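Local coordinates for protein mannitol dehydrogenase (Pseudomonas fluorescens, PDB 1LJ8) that probably catalyses the NAD-dependent interconversion of mannitol and fructose, as a long-chain dehydrogenase that binds NAD in a Rossmann domain, at residues L11-V15 with E247-D251; R125-I131 with F184-D190; M331-D336 with K355-V359. All coordinates share one frame; numbering follows the deposited sequence.

Contact 1: L11-V15 with E247-D251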
loop_
_atom_site.group_PDB
_atom_site.type_symbol
_atom_site.label_atom_id
_atom_site.label_comp_id
_atom_site.label_asym_id
_atom_site.label_seq_id
_atom_site.Cartn_x
_atom_site.Cartn_y
_atom_site.Cartn_z
ATOM N N LEU A 11 -23.938 -19.699 -9.514
ATOM C CA LEU A 11 -22.781 -19.238 -10.289
ATOM C C LEU A 11 -22.125 -20.429 -10.960
ATOM O O LEU A 11 -22.486 -21.574 -10.688
ATOM C CB LEU A 11 -21.753 -18.538 -9.361
ATOM C CG LEU A 11 -22.386 -17.378 -8.578
ATOM C CD1 LEU A 11 -21.354 -16.780 -7.584
ATOM C CD2 LEU A 11 -22.852 -16.299 -9.555
ATOM N N ALA A 12 -21.154 -20.170 -11.828
ATOM C CA ALA A 12 -20.460 -21.242 -12.524
ATOM C C ALA A 12 -19.869 -22.224 -11.508
ATOM O O ALA A 12 -19.432 -21.833 -10.417
ATOM C CB ALA A 12 -19.373 -20.661 -13.422
ATOM N N PRO A 13 -19.833 -23.527 -11.860
ATOM C CA PRO A 13 -19.322 -24.605 -11.006
ATOM C C PRO A 13 -17.943 -24.408 -10.389
ATOM O O PRO A 13 -17.711 -24.798 -9.249
ATOM C CB PRO A 13 -19.318 -25.823 -11.944
ATOM C CG PRO A 13 -20.370 -25.521 -12.911
ATOM C CD PRO A 13 -20.203 -24.047 -13.188
ATOM N N GLU A 14 -17.034 -23.808 -11.146
ATOM C CA GLU A 14 -15.670 -23.619 -10.673
ATOM C C GLU A 14 -15.540 -22.538 -9.617
ATOM O O GLU A 14 -14.504 -22.422 -8.988
ATOM C CB GLU A 14 -14.730 -23.277 -11.850
ATOM C CG GLU A 14 -14.917 -21.861 -12.501
ATOM C CD GLU A 14 -15.967 -21.817 -13.627
ATOM O OE1 GLU A 14 -16.805 -22.747 -13.743
ATOM O OE2 GLU A 14 -15.982 -20.815 -14.403
ATOM N N VAL A 15 -16.584 -21.736 -9.441
ATOM C CA VAL A 15 -16.528 -20.631 -8.493
ATOM C C VAL A 15 -16.635 -21.143 -7.053
ATOM O O VAL A 15 -17.644 -21.755 -6.690
ATOM C CB VAL A 15 -17.659 -19.611 -8.782
ATOM C CG1 VAL A 15 -17.593 -18.463 -7.758
ATOM C CG2 VAL A 15 -17.497 -19.047 -10.183
ATOM N N GLU A 247 -14.967 -15.005 -18.613
ATOM C CA GLU A 247 -14.470 -16.337 -18.241
ATOM C C GLU A 247 -15.228 -17.143 -17.226
ATOM O O GLU A 247 -15.162 -18.368 -17.261
ATOM C CB GLU A 247 -13.060 -16.242 -17.689
ATOM C CG GLU A 247 -12.188 -15.301 -18.379
ATOM C CD GLU A 247 -11.102 -16.023 -19.076
ATOM O OE1 GLU A 247 -11.250 -16.294 -20.300
ATOM O OE2 GLU A 247 -10.114 -16.348 -18.379
ATOM N N HIS A 248 -15.929 -16.496 -16.300
ATOM C CA HIS A 248 -16.597 -17.250 -15.245
ATOM C C HIS A 248 -18.047 -16.892 -15.002
ATOM O O HIS A 248 -18.630 -17.350 -14.036
ATOM C CB HIS A 248 -15.788 -17.139 -13.932
ATOM C CG HIS A 248 -14.382 -17.634 -14.068
ATOM N ND1 HIS A 248 -14.073 -18.978 -14.178
ATOM C CD2 HIS A 248 -13.213 -16.964 -14.214
ATOM C CE1 HIS A 248 -12.775 -19.112 -14.391
ATOM N NE2 HIS A 248 -12.230 -17.905 -14.424
ATOM N N GLY A 249 -18.613 -16.062 -15.887
ATOM C CA GLY A 249 -20.035 -15.730 -15.829
ATOM C C GLY A 249 -20.549 -14.825 -14.731
ATOM O O GLY A 249 -21.753 -14.565 -14.656
ATOM N N ILE A 250 -19.637 -14.329 -13.885
ATOM C CA ILE A 250 -20.060 -13.475 -12.777
ATOM C C ILE A 250 -20.097 -12.003 -13.181
ATOM O O ILE A 250 -19.112 -11.480 -13.782
ATOM C CB ILE A 250 -19.058 -13.554 -11.570
ATOM C CG1 ILE A 250 -18.859 -15.019 -11.115
ATOM C CG2 ILE A 250 -19.608 -12.655 -10.404
ATOM C CD1 ILE A 250 -17.733 -15.195 -10.027
ATOM N N ASP A 251 -21.190 -11.335 -12.826
ATOM C CA ASP A 251 -21.292 -9.908 -13.092
ATOM C C ASP A 251 -21.042 -9.326 -11.710
ATOM O O ASP A 251 -21.917 -9.339 -10.853
ATOM C CB ASP A 251 -22.689 -9.534 -13.607
ATOM C CG ASP A 251 -22.998 -10.166 -14.961
ATOM O OD1 ASP A 251 -22.182 -9.968 -15.887
ATOM O OD2 ASP A 251 -24.061 -10.860 -15.102
HETATM O O HOH W 1 -21.033 -17.477 -12.677
#

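Contact 2: R125-I131 with F184-D190. With NAD (nicotinamide-adenine-dinucleotide), chain B.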
loop_
_atom_site.group_PDB
_atom_site.type_symbol
_atom_site.label_atom_id
_atom_site.label_comp_id
_atom_site.label_asym_id
_atom_site.label_seq_id
_atom_site.Cartn_x
_atom_site.Cartn_y
_atom_site.Cartn_z
ATOM N N ARG A 125 -12.325 -5.548 18.069
ATOM C CA ARG A 125 -11.087 -5.775 18.844
ATOM C C ARG A 125 -9.803 -5.434 18.108
ATOM O O ARG A 125 -8.732 -5.390 18.725
ATOM C CB ARG A 125 -11.038 -7.248 19.321
ATOM C CG ARG A 125 -12.063 -7.585 20.444
ATOM C CD ARG A 125 -12.496 -9.064 20.374
ATOM N NE ARG A 125 -13.506 -9.221 19.338
ATOM C CZ ARG A 125 -13.928 -10.371 18.802
ATOM N NH1 ARG A 125 -13.414 -11.533 19.182
ATOM N NH2 ARG A 125 -14.915 -10.345 17.910
ATOM N N ILE A 126 -9.928 -5.199 16.802
ATOM C CA ILE A 126 -8.773 -4.792 15.987
ATOM C C ILE A 126 -9.273 -3.723 15.022
ATOM O O ILE A 126 -10.364 -3.892 14.425
ATOM C CB ILE A 126 -8.244 -5.969 15.100
ATOM C CG1 ILE A 126 -7.566 -7.037 15.974
ATOM C CG2 ILE A 126 -7.204 -5.424 14.075
ATOM C CD1 ILE A 126 -7.412 -8.379 15.213
ATOM N N VAL A 127 -8.525 -2.622 14.911
ATOM C CA VAL A 127 -8.793 -1.577 13.891
ATOM C C VAL A 127 -7.567 -1.734 12.948
ATOM O O VAL A 127 -6.423 -1.475 13.348
ATOM C CB VAL A 127 -8.818 -0.135 14.480
ATOM C CG1 VAL A 127 -8.965 0.915 13.310
ATOM C CG2 VAL A 127 -10.051 -0.008 15.403
ATOM N N SER A 128 -7.816 -2.202 11.725
ATOM C CA SER A 128 -6.756 -2.390 10.760
ATOM C C SER A 128 -6.748 -1.259 9.740
ATOM O O SER A 128 -7.765 -0.573 9.514
ATOM C CB SER A 128 -6.886 -3.750 10.079
ATOM O OG SER A 128 -8.195 -3.924 9.569
ATOM N N LEU A 129 -5.589 -1.083 9.100
ATOM C CA LEU A 129 -5.411 0.010 8.164
ATOM C C LEU A 129 -4.784 -0.281 6.807
ATOM O O LEU A 129 -3.777 -0.995 6.733
ATOM C CB LEU A 129 -4.473 1.090 8.802
ATOM C CG LEU A 129 -4.678 1.556 10.274
ATOM C CD1 LEU A 129 -3.477 2.435 10.757
ATOM C CD2 LEU A 129 -6.024 2.335 10.356
ATOM N N THR A 130 -5.401 0.236 5.733
ATOM C CA THR A 130 -4.656 0.343 4.459
ATOM C C THR A 130 -5.037 1.790 4.050
ATOM O O THR A 130 -5.946 2.025 3.249
ATOM C CB THR A 130 -4.997 -0.658 3.338
ATOM O OG1 THR A 130 -6.394 -0.699 3.109
ATOM C CG2 THR A 130 -4.491 -2.079 3.727
ATOM N N ILE A 131 -4.367 2.753 4.679
ATOM C CA ILE A 131 -4.655 4.195 4.441
ATOM C C ILE A 131 -3.621 4.858 3.528
ATOM O O ILE A 131 -3.600 6.088 3.383
ATOM C CB ILE A 131 -4.692 4.988 5.775
ATOM C CG1 ILE A 131 -3.346 4.863 6.540
ATOM C CG2 ILE A 131 -5.821 4.428 6.655
ATOM C CD1 ILE A 131 -3.274 5.807 7.809
ATOM N N PHE A 184 -8.523 -1.572 21.526
ATOM C CA PHE A 184 -8.366 -2.502 20.397
ATOM C C PHE A 184 -6.876 -2.408 19.967
ATOM O O PHE A 184 -6.154 -1.539 20.423
ATOM C CB PHE A 184 -9.257 -2.096 19.212
ATOM C CG PHE A 184 -9.322 -0.605 18.962
ATOM C CD1 PHE A 184 -8.207 0.108 18.499
ATOM C CD2 PHE A 184 -10.542 0.066 19.130
ATOM C CE1 PHE A 184 -8.294 1.462 18.192
ATOM C CE2 PHE A 184 -10.644 1.425 18.832
ATOM C CZ PHE A 184 -9.523 2.115 18.360
ATOM N N THR A 185 -6.411 -3.346 19.146
ATOM C CA THR A 185 -5.068 -3.305 18.582
ATOM C C THR A 185 -5.226 -2.486 17.290
ATOM O O THR A 185 -6.284 -2.545 16.633
ATOM C CB THR A 185 -4.609 -4.736 18.161
ATOM O OG1 THR A 185 -4.507 -5.569 19.320
ATOM C CG2 THR A 185 -3.264 -4.700 17.435
ATOM N N VAL A 186 -4.222 -1.702 16.938
ATOM C CA VAL A 186 -4.233 -0.970 15.662
ATOM C C VAL A 186 -3.204 -1.712 14.798
ATOM O O VAL A 186 -2.004 -1.776 15.119
ATOM C CB VAL A 186 -3.845 0.495 15.786
ATOM C CG1 VAL A 186 -4.018 1.179 14.389
ATOM C CG2 VAL A 186 -4.813 1.197 16.741
HETATM N N MSE A 187 -3.709 -2.275 13.704
HETATM C CA MSE A 187 -2.924 -3.140 12.821
HETATM C C MSE A 187 -2.691 -2.553 11.442
HETATM O O MSE A 187 -3.534 -2.690 10.562
HETATM C CB MSE A 187 -3.683 -4.498 12.736
HETATM C CG MSE A 187 -2.879 -5.638 12.111
HETATM SE SE MSE A 187 -3.909 -7.287 11.946
HETATM C CE MSE A 187 -5.105 -6.854 10.447
ATOM N N SER A 188 -1.514 -1.961 11.217
ATOM C CA SER A 188 -1.206 -1.351 9.910
ATOM C C SER A 188 -0.887 -2.427 8.873
ATOM O O SER A 188 -0.113 -3.342 9.147
ATOM C CB SER A 188 0.045 -0.455 10.007
ATOM O OG SER A 188 0.341 0.052 8.696
ATOM N N CYS A 189 -1.481 -2.298 7.698
ATOM C CA CYS A 189 -1.194 -3.225 6.594
ATOM C C CYS A 189 -0.697 -2.396 5.407
ATOM O O CYS A 189 -0.889 -2.771 4.241
ATOM C CB CYS A 189 -2.456 -4.018 6.205
ATOM S SG CYS A 189 -3.000 -5.074 7.552
ATOM N N ASP A 190 -0.054 -1.263 5.695
ATOM C CA ASP A 190 0.519 -0.440 4.627
ATOM C C ASP A 190 2.014 -0.696 4.411
ATOM O O ASP A 190 2.699 -1.232 5.282
ATOM C CB ASP A 190 0.299 1.063 4.925
ATOM C CG ASP A 190 -1.166 1.487 4.700
ATOM O OD1 ASP A 190 -1.594 1.404 3.515
ATOM O OD2 ASP A 190 -1.857 1.926 5.689
HETATM P PA NAD B . -6.842 1.535 -3.346
HETATM O O1A NAD B . -6.620 2.726 -4.126
HETATM O O2A NAD B . -7.677 0.395 -3.820
HETATM O O5B NAD B . -7.461 1.915 -1.924
HETATM C C5B NAD B . -6.789 2.903 -1.084
HETATM C C4B NAD B . -7.809 3.032 0.066
HETATM O O4B NAD B . -7.222 3.986 1.046
HETATM C C3B NAD B . -9.169 3.729 -0.295
HETATM O O3B NAD B . -10.172 3.097 0.521
HETATM C C2B NAD B . -8.915 5.198 0.074
HETATM O O2B NAD B . -10.111 5.929 0.311
HETATM C C1B NAD B . -8.129 5.036 1.361
HETATM N N9A NAD B . -7.351 6.168 1.755
HETATM C C8A NAD B . -6.465 6.958 1.050
HETATM N N7A NAD B . -5.917 7.889 1.797
HETATM C C5A NAD B . -6.478 7.690 3.050
HETATM C C6A NAD B . -6.245 8.384 4.242
HETATM N N6A NAD B . -5.394 9.398 4.403
HETATM N N1A NAD B . -6.957 7.992 5.367
HETATM C C2A NAD B . -7.866 6.937 5.320
HETATM N N3A NAD B . -8.097 6.219 4.152
HETATM C C4A NAD B . -7.369 6.649 3.039
HETATM O O3 NAD B . -5.396 1.007 -2.960
HETATM P PN NAD B . -4.863 -0.463 -2.587
HETATM O O1N NAD B . -4.362 -1.110 -3.804
HETATM O O2N NAD B . -5.931 -1.137 -1.844
HETATM O O5D NAD B . -3.597 -0.149 -1.702
HETATM C C5D NAD B . -3.819 0.466 -0.440
HETATM C C4D NAD B . -2.575 0.285 0.314
HETATM O O4D NAD B . -2.320 -1.077 0.715
HETATM C C3D NAD B . -1.232 0.788 -0.329
HETATM O O3D NAD B . -1.100 2.204 -0.273
HETATM C C2D NAD B . -0.174 -0.016 0.400
HETATM O O2D NAD B . 0.252 0.642 1.586
HETATM C C1D NAD B . -0.892 -1.357 0.699
HETATM N N1N NAD B . -0.577 -2.442 -0.249
HETATM C C2N NAD B . -1.069 -2.536 -1.564
HETATM C C3N NAD B . -0.607 -3.559 -2.351
HETATM C C7N NAD B . -1.108 -3.654 -3.805
HETATM O O7N NAD B . -0.524 -4.455 -4.549
HETATM N N7N NAD B . -2.058 -2.862 -4.255
HETATM C C4N NAD B . 0.393 -4.524 -1.845
HETATM C C5N NAD B . 0.833 -4.403 -0.492
HETATM C C6N NAD B . 0.356 -3.351 0.341
HETATM O O HOH W 2 -6.752 -7.009 19.590
#

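Contact 3: M331-D336 with K355-V359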
loop_
_atom_site.group_PDB
_atom_site.type_symbol
_atom_site.label_atom_id
_atom_site.label_comp_id
_atom_site.label_asym_id
_atom_site.label_seq_id
_atom_site.Cartn_x
_atom_site.Cartn_y
_atom_site.Cartn_z
HETATM N N MSE A 331 16.661 -3.327 -13.210
HETATM C CA MSE A 331 16.108 -3.760 -11.899
HETATM C C MSE A 331 17.094 -4.676 -11.151
HETATM O O MSE A 331 17.321 -4.528 -9.937
HETATM C CB MSE A 331 14.791 -4.538 -12.101
HETATM C CG MSE A 331 14.291 -5.321 -10.850
HETATM SE SE MSE A 331 12.536 -6.106 -11.368
HETATM C CE MSE A 331 12.235 -7.176 -9.752
ATOM N N ARG A 332 17.690 -5.628 -11.874
ATOM C CA ARG A 332 18.641 -6.523 -11.213
ATOM C C ARG A 332 19.851 -5.761 -10.687
ATOM O O ARG A 332 20.337 -6.035 -9.580
ATOM C CB ARG A 332 19.106 -7.633 -12.170
ATOM C CG ARG A 332 18.070 -8.667 -12.504
ATOM C CD ARG A 332 18.758 -9.845 -13.194
ATOM N NE ARG A 332 17.818 -10.823 -13.753
ATOM C CZ ARG A 332 17.224 -11.803 -13.067
ATOM N NH1 ARG A 332 17.447 -11.961 -11.766
ATOM N NH2 ARG A 332 16.427 -12.655 -13.706
ATOM N N ALA A 333 20.331 -4.794 -11.461
ATOM C CA ALA A 333 21.496 -4.017 -11.005
ATOM C C ALA A 333 21.113 -3.186 -9.765
ATOM O O ALA A 333 21.861 -3.093 -8.802
ATOM C CB ALA A 333 21.985 -3.091 -12.123
ATOM N N TYR A 334 19.941 -2.551 -9.810
ATOM C CA TYR A 334 19.488 -1.773 -8.668
ATOM C C TYR A 334 19.357 -2.670 -7.428
ATOM O O TYR A 334 19.865 -2.319 -6.327
ATOM C CB TYR A 334 18.134 -1.092 -8.995
ATOM C CG TYR A 334 17.553 -0.316 -7.845
ATOM C CD1 TYR A 334 18.071 0.929 -7.492
ATOM C CD2 TYR A 334 16.473 -0.817 -7.109
ATOM C CE1 TYR A 334 17.550 1.655 -6.440
ATOM C CE2 TYR A 334 15.913 -0.058 -6.048
ATOM C CZ TYR A 334 16.472 1.174 -5.730
ATOM O OH TYR A 334 16.001 1.961 -4.701
HETATM N N MSE A 335 18.702 -3.834 -7.575
HETATM C CA MSE A 335 18.512 -4.764 -6.438
HETATM C C MSE A 335 19.865 -5.323 -5.932
HETATM O O MSE A 335 20.138 -5.342 -4.729
HETATM C CB MSE A 335 17.642 -5.968 -6.834
HETATM C CG MSE A 335 16.198 -5.603 -7.051
HETATM SE SE MSE A 335 15.075 -7.199 -7.096
HETATM C CE MSE A 335 15.875 -8.125 -8.604
ATOM N N ASP A 336 20.691 -5.782 -6.865
ATOM C CA ASP A 336 21.959 -6.403 -6.471
ATOM C C ASP A 336 23.037 -5.472 -5.966
ATOM O O ASP A 336 23.710 -5.782 -4.979
ATOM C CB ASP A 336 22.581 -7.201 -7.634
ATOM C CG ASP A 336 21.740 -8.377 -8.068
ATOM O OD1 ASP A 336 20.905 -8.886 -7.298
ATOM O OD2 ASP A 336 21.910 -8.823 -9.220
ATOM N N LYS A 355 15.098 -12.381 -4.732
ATOM C CA LYS A 355 15.133 -11.412 -5.826
ATOM C C LYS A 355 14.679 -12.057 -7.138
ATOM O O LYS A 355 13.986 -11.434 -7.941
ATOM C CB LYS A 355 16.536 -10.778 -5.967
ATOM C CG LYS A 355 16.889 -9.850 -4.807
ATOM C CD LYS A 355 18.310 -9.277 -4.964
ATOM C CE LYS A 355 19.403 -10.310 -4.561
ATOM N NZ LYS A 355 20.729 -9.684 -4.761
ATOM N N GLN A 356 15.044 -13.319 -7.372
ATOM C CA GLN A 356 14.540 -13.973 -8.568
ATOM C C GLN A 356 13.000 -14.127 -8.514
ATOM O O GLN A 356 12.334 -13.942 -9.531
ATOM C CB GLN A 356 15.199 -15.364 -8.783
ATOM C CG GLN A 356 14.717 -16.059 -10.096
ATOM C CD GLN A 356 14.983 -15.260 -11.372
ATOM O OE1 GLN A 356 16.087 -14.771 -11.575
ATOM N NE2 GLN A 356 13.972 -15.111 -12.225
ATOM N N THR A 357 12.434 -14.427 -7.347
ATOM C CA THR A 357 10.978 -14.550 -7.309
ATOM C C THR A 357 10.317 -13.185 -7.612
ATOM O O THR A 357 9.216 -13.159 -8.151
ATOM C CB THR A 357 10.462 -15.118 -5.978
ATOM O OG1 THR A 357 10.761 -14.218 -4.900
ATOM C CG2 THR A 357 11.091 -16.501 -5.696
ATOM N N LEU A 358 10.989 -12.059 -7.312
ATOM C CA LEU A 358 10.376 -10.755 -7.635
ATOM C C LEU A 358 10.343 -10.604 -9.140
ATOM O O LEU A 358 9.348 -10.138 -9.722
ATOM C CB LEU A 358 11.155 -9.591 -6.977
ATOM C CG LEU A 358 11.161 -9.664 -5.442
ATOM C CD1 LEU A 358 11.935 -8.457 -4.917
ATOM C CD2 LEU A 358 9.748 -9.689 -4.858
ATOM N N VAL A 359 11.425 -11.003 -9.804
ATOM C CA VAL A 359 11.436 -10.918 -11.248
ATOM C C VAL A 359 10.308 -11.801 -11.796
ATOM O O VAL A 359 9.567 -11.378 -12.679
ATOM C CB VAL A 359 12.805 -11.356 -11.832
ATOM C CG1 VAL A 359 12.730 -11.453 -13.361
ATOM C CG2 VAL A 359 13.846 -10.346 -11.415
#

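Contact 1: L11-V15 with E247-D251
Glu-14 OE2 takes the ring N-H of His-248 ND1 at 2.7 Å, a nearly straight bond (164°) and the shortest polar link between the N-terminal loop 11-15 and 247-251. This His-carboxylate hydrogen bond secures the loop ahead of strand 27-32, in the Rossmann sheet, to the C-terminal part of the helix that starts at 238. The oxygen lies almost in the imidazole plane and offers its anti lone pair, while the carboxylate is turned 61° from the ring. Glu-14 reaches the ring edge because CG sits between its own N and carbonyl carbon (chi1 70°) and the chain then folds at chi2. Glu-14 belongs to a type I beta turn, Ala-12 to Val-15, closed by Val-15 N on Ala-12 O. Ile-250 CD1 meets Val-15 CG2 tip to tip at 3.9 Å, and strand 96-107 lies against this patch, Val-98 touching Val-15 and Val-96 touching Ile-250. Where the backbones come near without bonding directly, a water accepts from Ala-12 N and donates to His-248 O, 2.8 Å from each, while Ala-12 CB rests 3.4 Å from that same His-248 O.

Contact 2: R125-I131 with F184-D190
Two neighbouring parallel strands of the Rossmann sheet, 126-129 and 185-188, run side by side and end at the NAD site. Their backbones form the ladder of a parallel pair: Thr-185 N bonds to Arg-125 O, Val-127 N to Thr-185 O (2.8 Å), Met-187 N to Val-127 O, Leu-129 N to Met-187 O, and Cys-189 N to Leu-129 O. At the start of the ladder a water donates to Arg-125 O and accepts from Thr-185 OG1, which is also held by Val-271 N.

On the face carrying Val-127 and Leu-129, Val-127 CG2 stands over the centre of the Phe-184 ring, 3.4 Å from its centroid and 4° off the normal, a CH-pi contact. The ring is brought beneath that methyl by its first torsion, chi1 40°, which sets CG between N and the carbonyl carbon. Further along, Leu-129 CD1 packs on Val-186 CG1, and helix 195-210 meets both side chains through Thr-199. The other face pairs Ile-126 CG2 with Met-187 CB at 3.9 Å, while the selenomethionine methyl CE of Met-187 bends back to Ser-128 CB.

Beyond the strands Asp-190 joins protein to cofactor. Its OD2 accepts from Ile-131 N at 2.8 Å on the syn lone pair and has Tyr-136 OH as a second partner; OD1 receives the ribose hydroxyl O2D of NAD, also at 2.8 Å, and the N-H of Thr-132. Thus both carboxylate oxygens are engaged, which should fix the rotation of the group. Ile-131 CG2 touches the adenine at C2A (3.5 Å). Dinucleotide binding at the carboxyl ends of parallel strands is the hallmark of the Rossmann fold.

Contact 3: M331-D336 with K355-V359
Lys-355 NZ and Asp-336 OD1 form a salt bridge of 2.7 Å between helices 325-339 and 351-362, and Thr-340 OG1 gives the ammonium a second partner. The lysine approaches OD1 on its anti side, 28° out of the carboxylate plane, after a bend at chi3 (-78°) that turns its end toward the acid.

A second polar link starts one turn earlier on 331-336 and reaches the neighbouring residue of the partner helix. Arg-332 directs both NH1 and NH2 at one atom, Gln-356 OE1, at 3.1 and 3.0 Å. The oxygen lies close to the guanidinium plane; NH2 meets it on a lone pair, whereas NH1 comes from above the amide plane. Gln-356 NE2 bonds to Asp-360 OD1 in its own helix, which helps to orient the amide. Val-359 CG2 lies over one guanidinium face, displaced from its centre. An alanine in place of Arg-332 would probably leave Gln-356 OE1 without either of these donors and uncover that side of Val-359.

On the inner side of the polar links, two selenomethionines pack. Met-331, its chain extended, brings CE to Leu-358 CB at 3.8 Å, while Met-335 and Lys-355 run alongside with their ends pointing contrary ways, Met-335 CE 3.8 Å from Lys-355 CB. Helix 289-313 closes this side, Leu-298 and Leu-299 touching Leu-358. The axes of the two short segments are inclined at 152°, the near-antiparallel packing of neighbouring helices in the helical C-terminal domain.

In the fold
From the N terminus, the chain passes through 11-15 before entering the Rossmann strands, and contact 1 closes only when 247-251 returns to it, enclosing most of the nucleotide-binding domain. Contact 2 is nested inside that long loop: 125-131 and 184-190 join as sheet neighbours, about 33 Å from contact 1, centre to centre. Contact 3 opens after contact 1 has closed and spans a short loop, 331-336 to 355-359, within the C-terminal helices. No two contacts touch, and none cross along the chain. Contacts 2 and 3 lie on opposite sides of the chain's centre. Contact 1 is thus a long-range tie of the N-terminal loop, contact 2 joins two sheet strands, contact 3 two C-terminal helices.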